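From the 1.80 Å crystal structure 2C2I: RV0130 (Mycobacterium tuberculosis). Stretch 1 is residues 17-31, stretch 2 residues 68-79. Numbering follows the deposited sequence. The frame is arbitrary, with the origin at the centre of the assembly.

Stretch 1 17-31: KVGQSDWVTITQEEV
Stretch 2, residues 68-79: ALLPRLQHQMYT

Val24 (chi1 m, phi/psi -127/140) points toward the helix of stretch 2, and Val24 CG1 lies 3.6 Å from Leu73 CD2. Leu73 (m, t) leaves its backbone sideways, but its end comes nearer. Two residues on, Ile26 (m, m) brings Ile26 CD1 to 3.5 Å from Leu69 CD1; Leu69 is (m, t). Branched apolar side chains fill the space here.

In the other direction, Val18 (m) sets Val18 CG2 3.6 Å from Tyr78 CE2. The ring of Tyr78 (chi1 p, chi2 97°) is held obliquely to that methyl. Between these pairs lies selenomethionine Met77 (m, t, t). Met77 SE is 3.7 Å from Gly19 C, and Met77 CG is 3.8 Å from Gln20 N. The Met77 side chain lies against the backbone of Gly19 and Gln20.

The contact buries 598 Å², both sides summed. Val18 and Gly19 lie in a strand, as do Val24 and Thr25. A helix begins at Gln28 and continues past Val31. Stretch 2 is helical around Arg72 and Leu73. Gly19 CA is 5.1 Å from Met77 CA, and Ser21 CA is 5.4 Å from Leu73 CA. Stretch 1 therefore advances as stretch 2 goes back. Gly19 has phi/psi 142/-164, where a CB would jam against the preceding carbonyl O. That CB would also stand 3.2 Å from Met77 CB. Glycine suits both demands.

Ser21 (p) is small and buried. Ser21 CB packs 3.6 Å from Leu73 O and 3.3 Å from Gln76 OE1. Ser21 OG donates to Asp22 O at 2.7 Å.

The direct hydrogen bond between the stretches comes next. Asp22 N donates to Gln76 OE1 at 2.7 Å, with an angle of 149°. Gln76 (m, t, chi3 5°) points toward stretch 1 and is long enough to reach this backbone NH.

At the edge, Arg72 extends fully (t, t, t, chi4 -161°). Val24 CB covers one face of the Arg72 guanidinium, 3.9 Å from Arg72 NH1. Glu30 OE2 is 4.4 Å from Arg72 NH1, beyond a salt bridge. Water 2 spans the gap: its O donates to Glu30 OE2 (2.6 Å) and Thr25 O (2.6 Å) and accepts from Arg72 NH1 (3.0 Å).

Thr27 caps the helix: Glu30 N donates to Thr27 OG1 (3.2 Å). The Glu30 side chain (m, t) is held separately, as Thr27 N donates to Glu30 OE1 (3.1 Å). Near Gly19, the O of water 1 donates to Val18 O (2.7 Å) and Met77 O (2.6 Å), linking the two backbones.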

ATOM      1  N   LYS A  17      17.946  -5.503 -14.429  1.00 20.03           N
ATOM      2  CA  LYS A  17      17.803  -4.383 -13.496  1.00 20.46           C
ATOM      3  C   LYS A  17      17.256  -3.182 -14.269  1.00 19.79           C
ATOM      4  O   LYS A  17      17.641  -2.941 -15.417  1.00 19.88           O
ATOM      5  CB  LYS A  17      19.157  -4.061 -12.827  1.00 21.14           C
ATOM      6  CG  LYS A  17      19.130  -2.933 -11.812  1.00 23.19           C
ATOM      7  CD  LYS A  17      20.538  -2.619 -11.272  1.00 24.48           C
ATOM      8  CE  LYS A  17      20.556  -1.287 -10.519  1.00 30.52           C
ATOM      9  NZ  LYS A  17      21.797  -1.084  -9.686  1.00 31.57           N
ATOM     10  N   VAL A  18      16.333  -2.437 -13.665  1.00 18.49           N
ATOM     11  CA  VAL A  18      15.797  -1.237 -14.320  1.00 18.75           C
ATOM     12  C   VAL A  18      16.194   0.077 -13.633  1.00 19.05           C
ATOM     13  O   VAL A  18      15.861   1.154 -14.121  1.00 20.13           O
ATOM     14  CB  VAL A  18      14.258  -1.313 -14.545  1.00 18.81           C
ATOM     15  CG1 VAL A  18      13.933  -2.350 -15.580  1.00 19.44           C
ATOM     16  CG2 VAL A  18      13.549  -1.616 -13.233  1.00 17.86           C
ATOM     17  N   GLY A  19      16.898  -0.016 -12.507  1.00 18.22           N
ATOM     18  CA  GLY A  19      17.591   1.146 -11.981  1.00 17.17           C
ATOM     19  C   GLY A  19      17.592   1.317 -10.477  1.00 16.76           C
ATOM     20  O   GLY A  19      17.385   0.358  -9.701  1.00 16.37           O
ATOM     21  N   GLN A  20      17.927   2.540 -10.087  1.00 16.87           N
ATOM     22  CA  GLN A  20      18.008   2.939  -8.697  1.00 17.52           C
ATOM     23  C   GLN A  20      17.549   4.388  -8.600  1.00 17.50           C
ATOM     24  O   GLN A  20      17.936   5.240  -9.406  1.00 17.76           O
ATOM     25  CB  GLN A  20      19.438   2.769  -8.169  1.00 18.40           C
ATOM     26  CG  GLN A  20      19.598   3.169  -6.715  1.00 20.47           C
ATOM     27  CD  GLN A  20      20.950   2.800  -6.154  1.00 25.33           C
ATOM     28  OE1 GLN A  20      21.955   3.406  -6.501  1.00 26.52           O
ATOM     29  NE2 GLN A  20      20.977   1.804  -5.281  1.00 27.06           N
ATOM     30  N   SER A  21      16.709   4.675  -7.616  1.00 16.92           N
ATOM     31  CA  SER A  21      16.190   6.021  -7.453  1.00 17.71           C
ATOM     32  C   SER A  21      17.225   6.918  -6.783  1.00 19.13           C
ATOM     33  O   SER A  21      18.286   6.457  -6.336  1.00 18.35           O
ATOM     34  CB  SER A  21      14.927   5.996  -6.592  1.00 16.98           C
ATOM     35  OG  SER A  21      15.267   5.811  -5.222  1.00 17.19           O
ATOM     36  N   ASP A  22      16.885   8.193  -6.679  1.00 20.64           N
ATOM     37  CA  ASP A  22      17.600   9.114  -5.807  1.00 22.81           C
ATOM     38  C   ASP A  22      17.188   8.836  -4.352  1.00 22.23           C
ATOM     39  O   ASP A  22      16.233   8.092  -4.090  1.00 21.43           O
ATOM     40  CB  ASP A  22      17.256  10.571  -6.165  1.00 24.54           C
ATOM     41  CG  ASP A  22      17.337  10.862  -7.669  1.00 29.43           C
ATOM     42  OD1 ASP A  22      18.143  10.219  -8.382  1.00 34.85           O
ATOM     43  OD2 ASP A  22      16.592  11.755  -8.139  1.00 34.57           O
ATOM     44  N   TRP A  23      17.926   9.409  -3.410  1.00 22.94           N
ATOM     45  CA  TRP A  23      17.482   9.450  -2.022  1.00 22.94           C
ATOM     46  C   TRP A  23      16.311  10.439  -1.926  1.00 22.71           C
ATOM     47  O   TRP A  23      16.335  11.518  -2.541  1.00 23.67           O
ATOM     48  CB  TRP A  23      18.624   9.895  -1.099  1.00 23.45           C
ATOM     49  CG  TRP A  23      19.720   8.883  -0.926  1.00 24.16           C
ATOM     50  CD1 TRP A  23      20.986   8.914  -1.491  1.00 24.20           C
ATOM     51  CD2 TRP A  23      19.674   7.701  -0.122  1.00 23.75           C
ATOM     52  NE1 TRP A  23      21.709   7.816  -1.088  1.00 24.90           N
ATOM     53  CE2 TRP A  23      20.937   7.055  -0.246  1.00 23.73           C
ATOM     54  CE3 TRP A  23      18.693   7.119   0.685  1.00 22.26           C
ATOM     55  CZ2 TRP A  23      21.233   5.853   0.412  1.00 24.31           C
ATOM     56  CZ3 TRP A  23      18.991   5.927   1.338  1.00 22.23           C
ATOM     57  CH2 TRP A  23      20.253   5.305   1.197  1.00 23.57           C
ATOM     58  N   VAL A  24      15.282  10.062  -1.173  1.00 22.13           N
ATOM     59  CA  VAL A  24      14.176  10.964  -0.867  1.00 22.40           C
ATOM     60  C   VAL A  24      14.003  11.000   0.642  1.00 22.29           C
ATOM     61  O   VAL A  24      14.134   9.971   1.313  1.00 22.33           O
ATOM     62  CB  VAL A  24      12.826  10.604  -1.596  1.00 22.30           C
ATOM     63  CG1 VAL A  24      13.037  10.314  -3.084  1.00 22.33           C
ATOM     64  CG2 VAL A  24      12.091   9.471  -0.916  1.00 22.05           C
ATOM     65  N   THR A  25      13.739  12.189   1.174  1.00 23.27           N
ATOM     66  CA  THR A  25      13.571  12.358   2.617  1.00 23.39           C
ATOM     67  C   THR A  25      12.091  12.237   2.968  1.00 22.93           C
ATOM     68  O   THR A  25      11.251  12.912   2.369  1.00 23.60           O
ATOM     69  CB  THR A  25      14.144  13.713   3.095  1.00 24.44           C
ATOM     70  OG1 THR A  25      15.547  13.752   2.814  1.00 25.52           O
ATOM     71  CG2 THR A  25      13.907  13.918   4.609  1.00 24.54           C
ATOM     72  N   ILE A  26      11.784  11.359   3.921  1.00 22.11           N
ATOM     73  CA  ILE A  26      10.396  11.168   4.384  1.00 22.01           C
ATOM     74  C   ILE A  26      10.140  12.091   5.574  1.00 21.85           C
ATOM     75  O   ILE A  26      10.747  11.924   6.633  1.00 21.94           O
ATOM     76  CB  ILE A  26      10.111   9.678   4.727  1.00 21.44           C
ATOM     77  CG1 ILE A  26      10.310   8.771   3.495  1.00 22.60           C
ATOM     78  CG2 ILE A  26       8.697   9.478   5.296  1.00 22.40           C
ATOM     79  CD1 ILE A  26       9.775   9.347   2.159  1.00 25.71           C
ATOM     80  N   THR A  27       9.258  13.067   5.382  1.00 21.68           N
ATOM     81  CA  THR A  27       9.015  14.105   6.403  1.00 22.29           C
ATOM     82  C   THR A  27       7.797  13.833   7.274  1.00 21.89           C
ATOM     83  O   THR A  27       6.925  13.049   6.905  1.00 21.03           O
ATOM     84  CB  THR A  27       8.841  15.505   5.777  1.00 22.47           C
ATOM     85  OG1 THR A  27       7.656  15.557   4.973  1.00 23.26           O
ATOM     86  CG2 THR A  27      10.070  15.875   4.939  1.00 23.60           C
ATOM     87  N   GLN A  28       7.729  14.505   8.422  1.00 22.18           N
ATOM     88  CA  GLN A  28       6.557  14.398   9.290  1.00 21.89           C
ATOM     89  C   GLN A  28       5.308  14.937   8.579  1.00 22.05           C
ATOM     90  O   GLN A  28       4.219  14.374   8.717  1.00 22.11           O
ATOM     91  CB  GLN A  28       6.791  15.107  10.627  1.00 22.25           C
ATOM     92  CG  GLN A  28       5.670  14.864  11.619  1.00 22.36           C
ATOM     93  CD  GLN A  28       5.567  13.410  12.057  1.00 22.21           C
ATOM     94  OE1 GLN A  28       6.492  12.865  12.653  1.00 19.83           O
ATOM     95  NE2 GLN A  28       4.417  12.789  11.790  1.00 20.06           N
ATOM     96  N   GLU A  29       5.475  16.005   7.798  1.00 22.02           N
ATOM     97  CA  GLU A  29       4.372  16.577   7.017  1.00 22.69           C
ATOM     98  C   GLU A  29       3.763  15.529   6.085  1.00 21.46           C
ATOM     99  O   GLU A  29       2.552  15.451   5.952  1.00 20.92           O
ATOM    100  CB  GLU A  29       4.837  17.816   6.234  1.00 24.14           C
ATOM    101  CG  GLU A  29       4.265  17.969   4.822  1.00 30.06           C
ATOM    102  CD  GLU A  29       3.251  19.103   4.619  1.00 34.65           C
ATOM    103  OE1 GLU A  29       3.299  19.710   3.525  1.00 36.43           O
ATOM    104  OE2 GLU A  29       2.399  19.384   5.503  1.00 38.66           O
ATOM    105  N   GLU A  30       4.617  14.731   5.441  1.00 20.30           N
ATOM    106  CA  GLU A  30       4.131  13.689   4.530  1.00 19.45           C
ATOM    107  C   GLU A  30       3.428  12.590   5.294  1.00 17.56           C
ATOM    108  O   GLU A  30       2.417  12.050   4.816  1.00 17.60           O
ATOM    109  CB  GLU A  30       5.277  13.109   3.706  1.00 19.52           C
ATOM    110  CG  GLU A  30       5.875  14.120   2.737  1.00 22.38           C
ATOM    111  CD  GLU A  30       7.130  13.594   2.060  1.00 23.36           C
ATOM    112  OE1 GLU A  30       7.850  12.751   2.664  1.00 24.08           O
ATOM    113  OE2 GLU A  30       7.373  14.008   0.909  1.00 26.11           O
ATOM    114  N   VAL A  31       3.966  12.252   6.461  1.00 16.59           N
ATOM    115  CA  VAL A  31       3.420  11.163   7.280  1.00 15.90           C
ATOM    116  C   VAL A  31       2.028  11.558   7.791  1.00 16.03           C
ATOM    117  O   VAL A  31       1.097  10.746   7.771  1.00 14.49           O
ATOM    118  CB  VAL A  31       4.373  10.752   8.425  1.00 15.95           C
ATOM    119  CG1 VAL A  31       3.717   9.726   9.359  1.00 15.22           C
ATOM    120  CG2 VAL A  31       5.665  10.159   7.867  1.00 16.88           C
ATOM    121  N   ALA A  68       3.828   2.578  -0.911  1.00  6.80           N
ATOM    122  CA  ALA A  68       3.215   3.499  -1.879  1.00  6.75           C
ATOM    123  C   ALA A  68       4.189   4.517  -2.486  1.00  7.49           C
ATOM    124  O   ALA A  68       3.820   5.255  -3.409  1.00  7.86           O
ATOM    125  CB  ALA A  68       2.006   4.216  -1.238  1.00  6.47           C
ATOM    126  N   LEU A  69       5.422   4.568  -1.972  1.00  8.44           N
ATOM    127  CA  LEU A  69       6.467   5.330  -2.656  1.00  9.71           C
ATOM    128  C   LEU A  69       6.988   4.653  -3.947  1.00  9.66           C
ATOM    129  O   LEU A  69       7.729   5.270  -4.705  1.00 10.05           O
ATOM    130  CB  LEU A  69       7.642   5.649  -1.719  1.00 10.42           C
ATOM    131  CG  LEU A  69       7.380   6.422  -0.425  1.00 12.64           C
ATOM    132  CD1 LEU A  69       8.668   6.498   0.413  1.00 12.72           C
ATOM    133  CD2 LEU A  69       6.842   7.827  -0.731  1.00 13.88           C
ATOM    134  N   LEU A  70       6.582   3.413  -4.212  1.00  9.29           N
ATOM    135  CA  LEU A  70       7.110   2.689  -5.379  1.00  9.76           C
ATOM    136  C   LEU A  70       6.929   3.423  -6.715  1.00 10.26           C
ATOM    137  O   LEU A  70       7.882   3.528  -7.499  1.00 10.72           O
ATOM    138  CB  LEU A  70       6.580   1.238  -5.444  1.00  9.53           C
ATOM    139  CG  LEU A  70       7.532   0.149  -4.956  1.00  9.24           C
ATOM    140  CD1 LEU A  70       8.070   0.479  -3.537  1.00 11.56           C
ATOM    141  CD2 LEU A  70       6.812  -1.213  -5.032  1.00 10.41           C
ATOM    142  N   PRO A  71       5.707   3.910  -7.006  1.00 10.12           N
ATOM    143  CA  PRO A  71       5.538   4.695  -8.243  1.00 10.98           C
ATOM    144  C   PRO A  71       6.486   5.902  -8.394  1.00 11.70           C
ATOM    145  O   PRO A  71       7.135   6.040  -9.438  1.00 11.86           O
ATOM    146  CB  PRO A  71       4.059   5.121  -8.192  1.00 10.07           C
ATOM    147  CG  PRO A  71       3.391   3.969  -7.376  1.00 10.30           C
ATOM    148  CD  PRO A  71       4.419   3.696  -6.306  1.00  9.67           C
ATOM    149  N   ARG A  72       6.582   6.754  -7.381  1.00 11.95           N
ATOM    150  CA  ARG A  72       7.493   7.918  -7.461  1.00 13.95           C
ATOM    151  C   ARG A  72       8.935   7.462  -7.703  1.00 13.35           C
ATOM    152  O   ARG A  72       9.638   8.017  -8.541  1.00 14.41           O
ATOM    153  CB  ARG A  72       7.447   8.756  -6.179  1.00 13.78           C
ATOM    154  CG  ARG A  72       8.520   9.830  -6.093  1.00 16.93           C
ATOM    155  CD  ARG A  72       8.418  10.623  -4.805  1.00 20.92           C
ATOM    156  NE  ARG A  72       9.332  11.758  -4.832  1.00 28.97           N
ATOM    157  CZ  ARG A  72       9.738  12.418  -3.753  1.00 31.81           C
ATOM    158  NH1 ARG A  72       9.304  12.066  -2.549  1.00 32.24           N
ATOM    159  NH2 ARG A  72      10.590  13.432  -3.884  1.00 34.51           N
ATOM    160  N   LEU A  73       9.365   6.465  -6.947  1.00 13.06           N
ATOM    161  CA  LEU A  73      10.773   6.042  -6.984  1.00 13.75           C
ATOM    162  C   LEU A  73      11.112   5.359  -8.317  1.00 14.12           C
ATOM    163  O   LEU A  73      12.187   5.593  -8.900  1.00 15.64           O
ATOM    164  CB  LEU A  73      11.094   5.188  -5.760  1.00 13.08           C
ATOM    165  CG  LEU A  73      10.924   5.867  -4.377  1.00 14.75           C
ATOM    166  CD1 LEU A  73      11.280   4.915  -3.249  1.00 14.67           C
ATOM    167  CD2 LEU A  73      11.748   7.124  -4.244  1.00 18.67           C
ATOM    168  N   GLN A  74      10.190   4.539  -8.807  1.00 13.82           N
ATOM    169  CA  GLN A  74      10.343   3.871 -10.111  1.00 14.29           C
ATOM    170  C   GLN A  74      10.291   4.873 -11.278  1.00 15.26           C
ATOM    171  O   GLN A  74      10.998   4.707 -12.254  1.00 14.09           O
ATOM    172  CB  GLN A  74       9.316   2.749 -10.269  1.00 13.34           C
ATOM    173  CG  GLN A  74       9.606   1.570  -9.324  1.00 12.71           C
ATOM    174  CD  GLN A  74       8.453   0.594  -9.180  1.00 14.09           C
ATOM    175  OE1 GLN A  74       7.400   0.758  -9.790  1.00 12.57           O
ATOM    176  NE2 GLN A  74       8.649  -0.429  -8.349  1.00 12.61           N
ATOM    177  N   HIS A  75       9.517   5.950 -11.129  1.00 16.59           N
ATOM    178  CA  HIS A  75       9.468   7.018 -12.149  1.00 18.69           C
ATOM    179  C   HIS A  75      10.832   7.714 -12.315  1.00 19.05           C
ATOM    180  O   HIS A  75      11.171   8.167 -13.417  1.00 19.83           O
ATOM    181  CB  HIS A  75       8.370   8.033 -11.802  1.00 19.52           C
ATOM    182  CG  HIS A  75       8.153   9.087 -12.844  1.00 24.37           C
ATOM    183  ND1 HIS A  75       7.359   8.881 -13.953  1.00 28.93           N
ATOM    184  CD2 HIS A  75       8.603  10.361 -12.936  1.00 28.75           C
ATOM    185  CE1 HIS A  75       7.332   9.979 -14.688  1.00 29.96           C
ATOM    186  NE2 HIS A  75       8.081  10.892 -14.096  1.00 31.18           N
ATOM    187  N   GLN A  76      11.613   7.762 -11.232  1.00 18.90           N
ATOM    188  CA  GLN A  76      12.981   8.268 -11.243  1.00 19.89           C
ATOM    189  C   GLN A  76      13.927   7.323 -12.000  1.00 20.47           C
ATOM    190  O   GLN A  76      15.000   7.747 -12.452  1.00 20.24           O
ATOM    191  CB  GLN A  76      13.513   8.473  -9.814  1.00 20.38           C
ATOM    192  CG  GLN A  76      12.892   9.654  -9.065  1.00 21.31           C
ATOM    193  CD  GLN A  76      13.460   9.847  -7.674  1.00 21.16           C
ATOM    194  OE1 GLN A  76      14.401   9.164  -7.269  1.00 24.78           O
ATOM    195  NE2 GLN A  76      12.901  10.790  -6.941  1.00 26.00           N
HETATM  196  N   MSE A  77      13.519   6.060 -12.140  1.00 19.28           N
HETATM  197  CA  MSE A  77      14.353   5.026 -12.781  1.00 20.64           C
HETATM  198  C   MSE A  77      14.129   4.842 -14.279  1.00 21.22           C
HETATM  199  O   MSE A  77      15.087   4.656 -15.027  1.00 22.14           O
HETATM  200  CB  MSE A  77      14.120   3.678 -12.105  1.00 20.13           C
HETATM  201  CG  MSE A  77      14.364   3.661 -10.615  1.00 19.91           C
HETATM  202 SE   MSE A  77      13.932   1.879  -9.999  1.00 19.89          SE
HETATM  203  CE  MSE A  77      13.625   2.212  -8.182  1.00 20.19           C
ATOM    204  N   TYR A  78      12.869   4.825 -14.711  1.00 21.08           N
ATOM    205  CA  TYR A  78      12.530   4.521 -16.116  1.00 21.94           C
ATOM    206  C   TYR A  78      11.169   5.062 -16.457  1.00 21.83           C
ATOM    207  O   TYR A  78      10.366   5.368 -15.564  1.00 20.93           O
ATOM    208  CB  TYR A  78      12.566   3.006 -16.419  1.00 21.62           C
ATOM    209  CG  TYR A  78      11.622   2.180 -15.572  1.00 22.21           C
ATOM    210  CD1 TYR A  78      10.365   1.799 -16.044  1.00 21.49           C
ATOM    211  CD2 TYR A  78      11.986   1.795 -14.292  1.00 21.36           C
ATOM    212  CE1 TYR A  78       9.495   1.047 -15.237  1.00 23.27           C
ATOM    213  CE2 TYR A  78      11.133   1.058 -13.485  1.00 22.93           C
ATOM    214  CZ  TYR A  78       9.902   0.690 -13.951  1.00 22.46           C
ATOM    215  OH  TYR A  78       9.094  -0.056 -13.113  1.00 24.69           O
ATOM    216  N   THR A  79      10.922   5.210 -17.755  1.00 22.00           N
ATOM    217  CA  THR A  79       9.585   5.481 -18.239  1.00 23.05           C
ATOM    218  C   THR A  79       9.317   4.574 -19.430  1.00 22.01           C
ATOM    219  O   THR A  79      10.248   4.045 -20.029  1.00 21.80           O
ATOM    220  CB  THR A  79       9.395   6.948 -18.661  1.00 23.79           C
ATOM    221  OG1 THR A  79      10.313   7.258 -19.707  1.00 26.09           O
ATOM    222  CG2 THR A  79       9.632   7.900 -17.467  1.00 26.63           C
TER
HETATM  223  O   HOH W   1      17.263   3.344 -14.810  1.00 26.45           O
HETATM  224  O   HOH W   2       9.665  12.828   0.346  1.00 34.10           O